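Local coordinates for protein 8-amino-8-demethylriboflavin N,N-dimethyltransferase (Streptomyces davawensis, PDB 4D7K) that catalyses two successive S-adenosyl methionine-dependent N-methylations of 8-amino-8-demethyl-D-riboflavin, the last steps in making the antibiotic roseoflavin, at residues Q147-E150 with V151-E154. Sequence-based numbering, arbitrary orientation.
Sequences QHKE and VRDE
From the N-cap residue His148 the chain enters the first turn of helix 149-165, where Arg152 N hydrogen-bonds to His148 O (2.9 Å), Asp153 N to Lys149 O (2.9 Å) and, weakly, Glu154 N to Glu150 O. Lys149 and Asp153 form an i to i+4 salt bridge: Lys149 NZ meets Asp153 OD2 at 2.8 Å, nearly along the C-O bond of that oxygen. The lysine runs extended from a CG anti to the backbone N and bends at its last torsion (chi4 -55°), which turns NZ in to the carboxylate. Arg152 comes back along the helix surface from the next turn, bent at chi3 (76°). One face of its guanidinium covers Lys149 CA and CB, with CA off-centre toward the rim and NH2 3.4 Å from Lys149 CG, while NH1 hydrogen-bonds to Leu143 O. This helix lies in the O-methyltransferase-type domain of a class I-like SAM-dependent enzyme and packs Val151 on Phe107 and Glu154 on Thr106, both of helix 102-107. Glu150 and Glu154 run side by side, with their OE2 atoms 4.4 Å apart and their carboxylate planes 78° apart. Lys35 makes a salt bridge to each OE2, probably easing the repulsion, and a water donates weakly to both oxygens.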
# COMPACT_ATOMS: atom_id res chain seq x y z
N GLN A 147 9.85 -25.75 1.69
CA GLN A 147 10.14 -24.69 2.66
C GLN A 147 9.33 -23.42 2.41
O GLN A 147 9.35 -22.49 3.22
CB GLN A 147 11.64 -24.36 2.65
CG GLN A 147 12.16 -23.86 1.32
CD GLN A 147 13.65 -23.56 1.35
OE1 GLN A 147 14.29 -23.46 0.30
NE2 GLN A 147 14.20 -23.43 2.55
N HIS A 148 8.62 -23.38 1.28
CA HIS A 148 7.81 -22.22 0.93
C HIS A 148 6.35 -22.59 0.73
O HIS A 148 5.63 -21.93 -0.01
CB HIS A 148 8.36 -21.55 -0.33
CG HIS A 148 9.79 -21.12 -0.21
ND1 HIS A 148 10.76 -21.51 -1.11
CD2 HIS A 148 10.41 -20.32 0.70
CE1 HIS A 148 11.92 -20.98 -0.76
NE2 HIS A 148 11.73 -20.25 0.33
N LYS A 149 5.92 -23.66 1.39
CA LYS A 149 4.53 -24.11 1.30
C LYS A 149 3.54 -23.07 1.81
O LYS A 149 2.46 -22.89 1.23
CB LYS A 149 4.35 -25.43 2.06
CG LYS A 149 2.89 -25.83 2.21
CD LYS A 149 2.74 -27.23 2.76
CE LYS A 149 1.27 -27.56 2.96
NZ LYS A 149 0.63 -26.54 3.83
N GLU A 150 3.90 -22.38 2.89
CA GLU A 150 3.03 -21.38 3.50
C GLU A 150 2.68 -20.26 2.51
O GLU A 150 1.53 -19.79 2.47
CB GLU A 150 3.70 -20.80 4.74
CG GLU A 150 2.90 -19.74 5.47
CD GLU A 150 3.50 -19.39 6.82
OE1 GLU A 150 4.26 -20.22 7.37
OE2 GLU A 150 3.23 -18.28 7.33
N VAL A 151 3.66 -19.83 1.73
CA VAL A 151 3.46 -18.79 0.72
C VAL A 151 2.80 -19.39 -0.52
O VAL A 151 1.98 -18.74 -1.18
CB VAL A 151 4.80 -18.10 0.35
CG1 VAL A 151 4.58 -17.05 -0.72
CG2 VAL A 151 5.41 -17.47 1.58
N ARG A 152 3.14 -20.64 -0.84
CA ARG A 152 2.50 -21.34 -1.95
C ARG A 152 0.98 -21.42 -1.77
O ARG A 152 0.23 -21.22 -2.71
CB ARG A 152 3.08 -22.74 -2.10
CG ARG A 152 2.36 -23.58 -3.15
CD ARG A 152 3.06 -24.90 -3.41
NE ARG A 152 2.83 -25.88 -2.35
CZ ARG A 152 3.80 -26.50 -1.67
NH1 ARG A 152 5.07 -26.23 -1.93
NH2 ARG A 152 3.48 -27.38 -0.73
N ASP A 153 0.54 -21.70 -0.54
CA ASP A 153 -0.88 -21.86 -0.25
C ASP A 153 -1.62 -20.52 -0.23
O ASP A 153 -2.80 -20.46 -0.57
CB ASP A 153 -1.07 -22.57 1.09
CG ASP A 153 -0.60 -24.01 1.05
OD1 ASP A 153 -0.43 -24.55 -0.07
OD2 ASP A 153 -0.41 -24.61 2.13
N GLU A 154 -0.93 -19.46 0.17
CA GLU A 154 -1.51 -18.13 0.11
C GLU A 154 -1.63 -17.66 -1.34
O GLU A 154 -2.57 -16.95 -1.71
CB GLU A 154 -0.68 -17.14 0.92
CG GLU A 154 -0.79 -17.37 2.42
CD GLU A 154 0.25 -16.59 3.19
OE1 GLU A 154 1.05 -15.88 2.54
OE2 GLU A 154 0.26 -16.68 4.44
O HOH W 1 -0.07 -17.60 7.74